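Local coordinates for VAO-type flavoprotein oxidase VAO615 (Myceliophthora thermophila, PDB 6F72), which carries a bicovalently bound FAD and probably acts as an oxidoreductase whose reduced form reacts rapidly with molecular oxygen, although its substrate remains unidentified, at residues D135-L140 with E255-D260; L171-L176 with F286-S291; N175-K180 with G200-E205. All coordinates share one frame; numbering follows the deposited sequence.

Overall arrangement
All segments of contacts 1, 2 and 3 fall in the PCMH-type FAD-binding region. Contact 1 sets helix 133-146 on the antiparallel sheet that contact 2 also reaches; their centres are about 9 Å apart, and E255 meets L290 and S291 where strands 251-257 and 288-298 are neighbours. Contact 3 lies about 11 Å from contact 2 and about 20 Å from contact 1, centre to centre. Contacts 2 and 3 share N175 and L176, and H174 packs on E202. Along the chain, 135-140 precedes 171-180, 200-205, 255-260 and 286-291, so contacts 1 and 2 interleave. Contact 2 holds the adenine directly, whereas the side chains of V136 and L176 are about 8 and 7 Å from FAD.

Contact 1: residues D135-L140 with E255-D260; sequences DVQAAL and EVVTAD
V136 faces V257 with 7.2 Å between their CA atoms, and L140 faces A259 with 6.9 Å between theirs, where helix 135-140 runs at 26° to strand 255-257 and the two short axes come within 9.8 Å. No hydrogen bond joins the segments, so the evidence for the contact is apolar. V257 is the strand's main contributor: its side chain sets out toward the helix, and CG1, anti to the backbone N, is touched by V136, Q137 and L140. V136 CG1 also touches V257 CB at 3.9 Å, the two valines sliding past each other in opposite directions. L140 arrives one turn later, its CD1 lying 3.9 Å from V257 CG1. The same L140 CD1 methyl reaches beyond the strand residue to T258 O at 3.4 Å, a close van der Waals approach to the following peptide. At the border, Q137 crosses V257 at about a right angle and rests its CG against V257 CG1 at 4.0 Å, while its NE2 continues to a hydrogen bond with the carbonyl of G261. The other neighbours place the helix between layers: V136 also packs on V288 and L171, and A139 on L169 and L171. Helix 133-146 thus touches strands of both the mixed and the antiparallel sheet, a helix-on-sheet arrangement within the PCMH-type FAD-binding fold.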
loop_
_atom_site.group_PDB
_atom_site.type_symbol
_atom_site.label_atom_id
_atom_site.label_comp_id
_atom_site.label_asym_id
_atom_site.label_seq_id
_atom_site.Cartn_x
_atom_site.Cartn_y
_atom_site.Cartn_z
ATOM N N ASP A 135 16.197 -10.973 16.947
ATOM C CA ASP A 135 16.769 -10.811 15.604
ATOM C C ASP A 135 16.890 -9.343 15.179
ATOM O O ASP A 135 17.921 -8.940 14.622
ATOM C CB ASP A 135 15.950 -11.608 14.579
ATOM C CG ASP A 135 16.111 -13.111 14.749
ATOM O OD1 ASP A 135 17.010 -13.527 15.509
ATOM O OD2 ASP A 135 15.358 -13.881 14.116
ATOM N N VAL A 136 15.845 -8.564 15.478
ATOM C CA VAL A 136 15.785 -7.122 15.184
ATOM C C VAL A 136 16.789 -6.367 16.057
ATOM O O VAL A 136 17.587 -5.593 15.545
ATOM C CB VAL A 136 14.354 -6.559 15.360
ATOM C CG1 VAL A 136 14.302 -5.066 15.057
ATOM C CG2 VAL A 136 13.365 -7.310 14.484
ATOM N N GLN A 137 16.756 -6.621 17.367
ATOM C CA GLN A 137 17.695 -6.015 18.310
ATOM C C GLN A 137 19.147 -6.266 17.900
ATOM O O GLN A 137 19.965 -5.344 17.926
ATOM C CB GLN A 137 17.441 -6.528 19.730
ATOM C CG GLN A 137 16.169 -5.977 20.375
ATOM C CD GLN A 137 15.726 -6.758 21.613
ATOM O OE1 GLN A 137 16.088 -7.926 21.800
ATOM N NE2 GLN A 137 14.921 -6.110 22.461
ATOM N N ALA A 138 19.447 -7.509 17.518
ATOM C CA ALA A 138 20.774 -7.895 17.030
ATOM C C ALA A 138 21.165 -7.126 15.765
ATOM O O ALA A 138 22.258 -6.548 15.704
ATOM C CB ALA A 138 20.833 -9.398 16.782
ATOM N N ALA A 139 20.263 -7.109 14.782
ATOM C CA ALA A 139 20.502 -6.438 13.503
ATOM C C ALA A 139 20.704 -4.931 13.650
ATOM O O ALA A 139 21.613 -4.362 13.025
ATOM C CB ALA A 139 19.387 -6.741 12.521
ATOM N N LEU A 140 19.872 -4.311 14.495
ATOM C CA LEU A 140 19.993 -2.890 14.832
ATOM C C LEU A 140 21.323 -2.578 15.513
ATOM O O LEU A 140 21.979 -1.601 15.163
ATOM C CB LEU A 140 18.816 -2.417 15.703
ATOM C CG LEU A 140 17.391 -2.353 15.130
ATOM C CD1 LEU A 140 16.374 -2.084 16.232
ATOM C CD2 LEU A 140 17.252 -1.303 14.036
ATOM N N GLU A 255 2.959 -3.716 18.637
ATOM C CA GLU A 255 4.128 -4.271 19.292
ATOM C C GLU A 255 5.328 -3.980 18.395
ATOM O O GLU A 255 5.293 -4.253 17.202
ATOM C CB GLU A 255 3.940 -5.766 19.515
ATOM C CG GLU A 255 5.125 -6.451 20.182
ATOM C CD GLU A 255 5.128 -7.951 19.994
ATOM O OE1 GLU A 255 4.189 -8.494 19.369
ATOM O OE2 GLU A 255 6.087 -8.597 20.481
ATOM N N VAL A 256 6.358 -3.383 18.988
ATOM C CA VAL A 256 7.473 -2.793 18.256
ATOM C C VAL A 256 8.827 -3.032 18.915
ATOM O O VAL A 256 8.905 -3.361 20.096
ATOM C CB VAL A 256 7.314 -1.246 18.040
ATOM C CG1 VAL A 256 5.936 -0.879 17.512
ATOM C CG2 VAL A 256 7.665 -0.446 19.292
ATOM N N VAL A 257 9.877 -2.869 18.104
ATOM C CA VAL A 257 11.236 -2.620 18.569
ATOM C C VAL A 257 11.642 -1.234 18.061
ATOM O O VAL A 257 11.555 -0.933 16.862
ATOM C CB VAL A 257 12.249 -3.679 18.075
ATOM C CG1 VAL A 257 13.635 -3.391 18.636
ATOM C CG2 VAL A 257 11.811 -5.082 18.471
ATOM N N THR A 258 12.094 -0.403 18.985
ATOM C CA THR A 258 12.553 0.940 18.671
ATOM C C THR A 258 14.006 0.894 18.233
ATOM O O THR A 258 14.685 -0.136 18.421
ATOM C CB THR A 258 12.411 1.856 19.899
ATOM O OG1 THR A 258 13.118 1.269 20.999
ATOM C CG2 THR A 258 10.968 1.976 20.275
ATOM N N ALA A 259 14.478 2.006 17.667
ATOM C CA ALA A 259 15.850 2.166 17.168
ATOM C C ALA A 259 16.924 1.763 18.170
ATOM O O ALA A 259 17.909 1.117 17.794
ATOM C CB ALA A 259 16.083 3.590 16.693
ATOM N N ASP A 260 16.721 2.110 19.443
ATOM C CA ASP A 260 17.666 1.735 20.496
ATOM C C ASP A 260 17.469 0.294 21.001
ATOM O O ASP A 260 18.147 -0.134 21.933
ATOM C CB ASP A 260 17.618 2.750 21.648
ATOM C CG ASP A 260 16.323 2.699 22.430
ATOM O OD1 ASP A 260 15.319 2.128 21.948
ATOM O OD2 ASP A 260 16.305 3.239 23.552
#

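Contact 2: residues L171-L176 with F286-S291. With FAD (flavin-adenine dinucleotide), chain E.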
loop_
_atom_site.group_PDB
_atom_site.type_symbol
_atom_site.label_atom_id
_atom_site.label_comp_id
_atom_site.label_asym_id
_atom_site.label_seq_id
_atom_site.Cartn_x
_atom_site.Cartn_y
_atom_site.Cartn_z
ATOM N N LEU A 171 15.521 -5.675 7.345
ATOM C CA LEU A 171 14.753 -6.421 8.328
ATOM C C LEU A 171 13.548 -6.965 7.603
ATOM O O LEU A 171 12.623 -6.228 7.241
ATOM C CB LEU A 171 14.363 -5.548 9.523
ATOM C CG LEU A 171 15.539 -4.845 10.202
ATOM C CD1 LEU A 171 15.067 -3.795 11.188
ATOM C CD2 LEU A 171 16.466 -5.859 10.861
ATOM N N TRP A 172 13.596 -8.265 7.352
ATOM C CA TRP A 172 12.596 -8.914 6.530
ATOM C C TRP A 172 11.570 -9.533 7.450
ATOM O O TRP A 172 11.864 -10.502 8.135
ATOM C CB TRP A 172 13.255 -9.951 5.603
ATOM C CG TRP A 172 12.341 -10.637 4.630
ATOM C CD1 TRP A 172 11.348 -10.063 3.899
ATOM C CD2 TRP A 172 12.375 -12.020 4.239
ATOM N NE1 TRP A 172 10.739 -10.994 3.095
ATOM C CE2 TRP A 172 11.352 -12.205 3.273
ATOM C CE3 TRP A 172 13.165 -13.122 4.613
ATOM C CZ2 TRP A 172 11.089 -13.450 2.673
ATOM C CZ3 TRP A 172 12.903 -14.370 4.011
ATOM C CH2 TRP A 172 11.864 -14.514 3.053
ATOM N N MET A 173 10.368 -8.966 7.430
ATOM C CA MET A 173 9.306 -9.229 8.406
ATOM C C MET A 173 8.267 -10.215 7.905
ATOM O O MET A 173 7.358 -10.592 8.658
ATOM C CB MET A 173 8.569 -7.911 8.760
ATOM C CG MET A 173 9.484 -6.734 9.042
ATOM S SD MET A 173 10.763 -7.101 10.267
ATOM C CE MET A 173 9.743 -7.138 11.727
ATOM N N HIS A 174 8.417 -10.621 6.646
ATOM C CA HIS A 174 7.467 -11.469 5.906
ATOM C C HIS A 174 6.996 -12.738 6.610
ATOM O O HIS A 174 5.853 -13.167 6.417
ATOM C CB HIS A 174 8.083 -11.841 4.541
ATOM C CG HIS A 174 7.261 -12.791 3.722
ATOM N ND1 HIS A 174 5.958 -12.529 3.356
ATOM C CD2 HIS A 174 7.572 -13.989 3.175
ATOM C CE1 HIS A 174 5.492 -13.538 2.640
ATOM N NE2 HIS A 174 6.456 -14.433 2.507
ATOM N N ASN A 175 7.874 -13.326 7.421
ATOM C CA ASN A 175 7.627 -14.639 7.998
ATOM C C ASN A 175 7.053 -14.594 9.412
ATOM O O ASN A 175 6.872 -15.631 10.026
ATOM C CB ASN A 175 8.896 -15.467 7.974
ATOM C CG ASN A 175 9.419 -15.670 6.584
ATOM O OD1 ASN A 175 8.740 -16.252 5.737
ATOM N ND2 ASN A 175 10.623 -15.170 6.330
ATOM N N LEU A 176 6.752 -13.392 9.909
ATOM C CA LEU A 176 6.119 -13.243 11.215
ATOM C C LEU A 176 4.620 -13.373 10.988
ATOM O O LEU A 176 3.920 -12.375 10.835
ATOM C CB LEU A 176 6.521 -11.909 11.863
ATOM C CG LEU A 176 8.010 -11.826 12.245
ATOM C CD1 LEU A 176 8.384 -10.429 12.686
ATOM C CD2 LEU A 176 8.438 -12.849 13.303
ATOM N N PHE A 286 9.235 5.139 12.219
ATOM C CA PHE A 286 9.087 5.328 13.675
ATOM C C PHE A 286 9.674 4.214 14.537
ATOM O O PHE A 286 10.254 4.498 15.580
ATOM C CB PHE A 286 7.625 5.573 14.062
ATOM C CG PHE A 286 7.045 6.831 13.466
ATOM C CD1 PHE A 286 7.510 8.094 13.870
ATOM C CD2 PHE A 286 6.044 6.758 12.498
ATOM C CE1 PHE A 286 6.988 9.252 13.320
ATOM C CE2 PHE A 286 5.508 7.928 11.945
ATOM C CZ PHE A 286 5.986 9.173 12.354
ATOM N N ALA A 287 9.497 2.970 14.087
ATOM C CA ALA A 287 9.881 1.757 14.824
ATOM C C ALA A 287 9.683 0.529 13.935
ATOM O O ALA A 287 8.987 0.597 12.910
ATOM C CB ALA A 287 9.055 1.621 16.111
ATOM N N VAL A 288 10.272 -0.594 14.347
ATOM C CA VAL A 288 10.061 -1.861 13.664
ATOM C C VAL A 288 8.871 -2.546 14.320
ATOM O O VAL A 288 8.910 -2.855 15.518
ATOM C CB VAL A 288 11.322 -2.764 13.715
ATOM C CG1 VAL A 288 11.140 -4.006 12.869
ATOM C CG2 VAL A 288 12.546 -1.998 13.247
ATOM N N VAL A 289 7.829 -2.801 13.536
ATOM C CA VAL A 289 6.603 -3.412 14.059
ATOM C C VAL A 289 6.707 -4.931 13.975
ATOM O O VAL A 289 7.011 -5.474 12.897
ATOM C CB VAL A 289 5.349 -2.919 13.290
ATOM C CG1 VAL A 289 4.147 -3.829 13.521
ATOM C CG2 VAL A 289 5.030 -1.462 13.646
ATOM N N LEU A 290 6.449 -5.596 15.103
ATOM C CA LEU A 290 6.429 -7.061 15.180
ATOM C C LEU A 290 5.029 -7.642 15.059
ATOM O O LEU A 290 4.841 -8.748 14.565
ATOM C CB LEU A 290 7.091 -7.535 16.470
ATOM C CG LEU A 290 8.559 -7.176 16.717
ATOM C CD1 LEU A 290 8.892 -7.480 18.171
ATOM C CD2 LEU A 290 9.497 -7.940 15.793
ATOM N N SER A 291 4.040 -6.888 15.532
ATOM C CA SER A 291 2.644 -7.278 15.400
ATOM C C SER A 291 1.776 -6.062 15.627
ATOM O O SER A 291 2.246 -5.041 16.150
ATOM C CB SER A 291 2.275 -8.386 16.411
ATOM O OG SER A 291 2.093 -7.864 17.719
HETATM P PA FAD E . 6.310 -3.097 2.023
HETATM O O1A FAD E . 6.882 -2.495 0.766
HETATM O O2A FAD E . 6.982 -4.342 2.532
HETATM O O5B FAD E . 6.311 -1.966 3.165
HETATM C C5B FAD E . 5.911 -0.622 2.899
HETATM C C4B FAD E . 6.550 0.355 3.880
HETATM O O4B FAD E . 6.217 -0.022 5.218
HETATM C C3B FAD E . 8.064 0.407 3.822
HETATM O O3B FAD E . 8.442 1.766 4.079
HETATM C C2B FAD E . 8.528 -0.472 4.971
HETATM O O2B FAD E . 9.785 -0.042 5.499
HETATM C C1B FAD E . 7.405 -0.298 5.980
HETATM N N9A FAD E . 7.132 -1.491 6.816
HETATM C C8A FAD E . 6.455 -2.590 6.421
HETATM N N7A FAD E . 6.345 -3.478 7.441
HETATM C C5A FAD E . 6.951 -2.936 8.510
HETATM C C6A FAD E . 7.196 -3.347 9.910
HETATM N N6A FAD E . 6.757 -4.550 10.342
HETATM N N1A FAD E . 7.875 -2.498 10.716
HETATM C C2A FAD E . 8.323 -1.298 10.288
HETATM N N3A FAD E . 8.126 -0.856 9.020
HETATM C C4A FAD E . 7.461 -1.618 8.103
HETATM N N1 FAD E . -3.384 0.355 -0.336
HETATM C C2 FAD E . -4.653 0.647 0.045
HETATM O O2 FAD E . -4.837 1.515 0.931
HETATM N N3 FAD E . -5.722 0.031 -0.506
HETATM C C4 FAD E . -5.627 -0.900 -1.469
HETATM O O4 FAD E . -6.647 -1.443 -1.953
HETATM C C4X FAD E . -4.273 -1.280 -1.929
HETATM N N5 FAD E . -4.085 -2.217 -2.882
HETATM C C5X FAD E . -2.836 -2.561 -3.309
HETATM C C6 FAD E . -2.662 -3.547 -4.304
HETATM C C7 FAD E . -1.356 -3.885 -4.722
HETATM C C7M FAD E . -1.192 -4.941 -5.800
HETATM C C8 FAD E . -0.158 -3.211 -4.101
HETATM C C8M FAD E . 1.288 -3.574 -4.409
HETATM C C9 FAD E . -0.353 -2.245 -3.119
HETATM C C9A FAD E . -1.638 -1.890 -2.699
HETATM N N10 FAD E . -1.818 -0.919 -1.685
HETATM C C10 FAD E . -3.129 -0.578 -1.289
HETATM C "C1'" FAD E . -0.661 -0.225 -1.124
HETATM C "C2'" FAD E . -0.197 -0.587 0.255
HETATM O "O2'" FAD E . -1.125 -0.031 1.183
HETATM C "C3'" FAD E . 1.171 0.068 0.402
HETATM O "O3'" FAD E . 2.012 -0.231 -0.733
HETATM C "C4'" FAD E . 1.857 -0.367 1.688
HETATM O "O4'" FAD E . 3.015 0.442 1.905
HETATM C "C5'" FAD E . 2.195 -1.859 1.674
HETATM O "O5'" FAD E . 2.924 -2.234 2.833
HETATM P P FAD E . 3.650 -3.666 2.880
HETATM O O1P FAD E . 2.672 -4.717 2.439
HETATM O O2P FAD E . 4.330 -3.726 4.229
HETATM O O3P FAD E . 4.779 -3.490 1.739
#
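V289 O accepts a hydrogen bond from FAD N6A, the adenine amino group, at 2.7 Å with a nearly straight N-H...O angle of 172°. The M173 CE methyl lies against the same V289 O at 3.4 Å. The amide beside it completes the pair: V289 N donates to FAD N1A at 2.8 Å and 168°. One residue therefore meets the adenine edge with both its N-H and its C=O. A287 O comes close to FAD C2A, continuing the backbone's approach along that edge.

M173 supplies the other side of the grip. Its CG stands over the adenine amino group, 3.7 Å from FAD N6A and almost entirely out of the ring plane, whereas V289 CB lies on the opposite side of that plane, beyond the ring edge. Bends at chi2 (-52°) and chi3 bring SD and then CE round toward the strand, where M173 CE meets V288 CG1 at 3.6 Å; M173 and V288 cross obliquely. On V288 the two methyls divide the work: CG1 takes the methionine, and V288 CG2 takes L171 CD1 at 3.7 Å, with these side chains at about a right angle. Further along, L176 CD1 touches L290 CD2 at 4.1 Å. M173 and V288 both pack on I152 of strand 150-153.

Because adenine is met by a backbone donor and acceptor matched to N1A and N6A, this chemistry is consistent with recognition of the base's hydrogen-bonding pattern, reinforced by apolar contacts, at the end of FAD remote from the covalent flavin links to H157 and C222.

Contact 3: residues N175-K180 with G200-E205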
loop_
_atom_site.group_PDB
_atom_site.type_symbol
_atom_site.label_atom_id
_atom_site.label_comp_id
_atom_site.label_asym_id
_atom_site.label_seq_id
_atom_site.Cartn_x
_atom_site.Cartn_y
_atom_site.Cartn_z
ATOM N N ASN A 175 7.874 -13.326 7.421
ATOM C CA ASN A 175 7.627 -14.639 7.998
ATOM C C ASN A 175 7.053 -14.594 9.412
ATOM O O ASN A 175 6.872 -15.631 10.026
ATOM C CB ASN A 175 8.896 -15.467 7.974
ATOM C CG ASN A 175 9.419 -15.670 6.584
ATOM O OD1 ASN A 175 8.740 -16.252 5.737
ATOM N ND2 ASN A 175 10.623 -15.170 6.330
ATOM N N LEU A 176 6.752 -13.392 9.909
ATOM C CA LEU A 176 6.119 -13.243 11.215
ATOM C C LEU A 176 4.620 -13.373 10.988
ATOM O O LEU A 176 3.920 -12.375 10.835
ATOM C CB LEU A 176 6.521 -11.909 11.863
ATOM C CG LEU A 176 8.010 -11.826 12.245
ATOM C CD1 LEU A 176 8.384 -10.429 12.686
ATOM C CD2 LEU A 176 8.438 -12.849 13.303
ATOM N N LYS A 177 4.144 -14.620 10.965
ATOM C CA LYS A 177 2.788 -14.950 10.498
ATOM C C LYS A 177 1.773 -15.357 11.575
ATOM O O LYS A 177 0.645 -15.747 11.238
ATOM C CB LYS A 177 2.849 -16.054 9.433
ATOM C CG LYS A 177 3.644 -15.718 8.178
ATOM C CD LYS A 177 2.777 -15.036 7.146
ATOM C CE LYS A 177 3.411 -15.115 5.762
ATOM N NZ LYS A 177 2.895 -13.961 4.958
ATOM N N SER A 178 2.154 -15.260 12.849
ATOM C CA SER A 178 1.251 -15.609 13.971
ATOM C C SER A 178 -0.086 -14.873 13.881
ATOM O O SER A 178 -0.135 -13.712 13.473
ATOM C CB SER A 178 1.909 -15.288 15.307
ATOM O OG SER A 178 1.995 -13.868 15.426
ATOM N N THR A 179 -1.164 -15.579 14.200
ATOM C CA THR A 179 -2.496 -14.983 14.292
ATOM C C THR A 179 -3.186 -15.464 15.579
ATOM O O THR A 179 -3.147 -16.660 15.921
ATOM C CB THR A 179 -3.374 -15.311 13.072
ATOM O OG1 THR A 179 -3.595 -16.718 13.010
ATOM C CG2 THR A 179 -2.711 -14.883 11.770
ATOM N N LYS A 180 -3.821 -14.534 16.284
ATOM C CA LYS A 180 -4.384 -14.835 17.588
ATOM C C LYS A 180 -5.758 -14.185 17.716
ATOM O O LYS A 180 -5.872 -12.955 17.642
ATOM C CB LYS A 180 -3.414 -14.350 18.672
ATOM C CG LYS A 180 -3.717 -14.783 20.094
ATOM C CD LYS A 180 -2.621 -14.244 20.999
ATOM C CE LYS A 180 -3.100 -14.018 22.420
ATOM N NZ LYS A 180 -3.285 -15.317 23.112
ATOM N N GLY A 200 4.212 -9.955 9.278
ATOM C CA GLY A 200 4.208 -10.498 7.916
ATOM C C GLY A 200 2.855 -10.994 7.435
ATOM O O GLY A 200 2.748 -11.470 6.312
ATOM N N VAL A 201 1.820 -10.889 8.272
ATOM C CA VAL A 201 0.470 -11.341 7.884
ATOM C C VAL A 201 -0.035 -10.501 6.692
ATOM O O VAL A 201 -0.032 -9.261 6.737
ATOM C CB VAL A 201 -0.545 -11.334 9.069
ATOM C CG1 VAL A 201 -1.952 -11.721 8.612
ATOM C CG2 VAL A 201 -0.092 -12.288 10.174
ATOM N N GLU A 202 -0.419 -11.201 5.627
ATOM C CA GLU A 202 -0.902 -10.573 4.391
ATOM C C GLU A 202 -2.422 -10.587 4.360
ATOM O O GLU A 202 -3.046 -11.349 5.096
ATOM C CB GLU A 202 -0.311 -11.286 3.160
ATOM C CG GLU A 202 1.197 -11.142 3.058
ATOM C CD GLU A 202 1.791 -11.949 1.933
ATOM O OE1 GLU A 202 1.793 -11.457 0.785
ATOM O OE2 GLU A 202 2.256 -13.080 2.198
ATOM N N GLY A 203 -3.013 -9.731 3.537
ATOM C CA GLY A 203 -4.468 -9.589 3.442
ATOM C C GLY A 203 -5.239 -10.893 3.417
ATOM O O GLY A 203 -6.175 -11.059 4.203
ATOM N N PHE A 204 -4.808 -11.825 2.560
ATOM C CA PHE A 204 -5.441 -13.153 2.410
ATOM C C PHE A 204 -5.379 -14.038 3.662
ATOM O O PHE A 204 -6.304 -14.815 3.922
ATOM C CB PHE A 204 -4.915 -13.898 1.169
ATOM C CG PHE A 204 -3.487 -14.399 1.286
ATOM C CD1 PHE A 204 -2.403 -13.584 0.916
ATOM C CD2 PHE A 204 -3.223 -15.704 1.717
ATOM C CE1 PHE A 204 -1.091 -14.056 1.000
ATOM C CE2 PHE A 204 -1.913 -16.180 1.804
ATOM C CZ PHE A 204 -0.845 -15.356 1.449
ATOM N N GLU A 205 -4.286 -13.909 4.413
ATOM C CA GLU A 205 -4.116 -14.577 5.694
ATOM C C GLU A 205 -5.032 -13.961 6.756
ATOM O O GLU A 205 -5.741 -14.691 7.466
ATOM C CB GLU A 205 -2.636 -14.561 6.111
ATOM C CG GLU A 205 -1.800 -15.606 5.364
ATOM C CD GLU A 205 -0.321 -15.267 5.246
ATOM O OE1 GLU A 205 0.075 -14.105 5.494
ATOM O OE2 GLU A 205 0.456 -16.177 4.896
#
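K177 NZ is gripped by three separate residues of the other segment, two carboxylates and a backbone carbonyl. In the shortest of these bonds K177 NZ donates to G200 O at 2.8 Å, with the ammonium lying above the carbonyl plane, 39° out of it. From K177 NZ, E205 OE1 accepts at 2.9 Å through its syn lone pair, while E202 OE2 accepts at 3.0 Å through its anti lone pair; both are salt bridges, so K177, E202 and E205 form a salt-bridge network. The lysine chain bends at chi2 (-88°), which turns CD off the extended course, and K177 CD and CE then pass close to the E205 carboxylate, the two side chains crossing at about a right angle.

E205 OE1 has a second donor: E202 N, 2.9 Å away, meets it nearly along the C-O axis. The oxygen is therefore held by the lysine and by a peptide N-H at the helix start, which would help fix the carboxylate's rotation and stabilise its negative charge; the two nearby carboxylates probably favour a charged lysine.

The backbones are tied separately. L176, at the centre of an inverse gamma turn, offers its carbonyl O to G200 N at 2.9 Å, and glycine lets the chains come close there. V201 CG2 packs on S178 O at 3.6 Å, and also on K177 O and T179 CG2.

The segments flank the hairpin formed by strands 179-186 and 193-198, closing its base. With E202 at the N-cap of helix 203-212, the side chain of E205 binding the E202 amide is one half of a capping box, in the link from strand 193-198 into that helix of the PCMH-type FAD-binding domain.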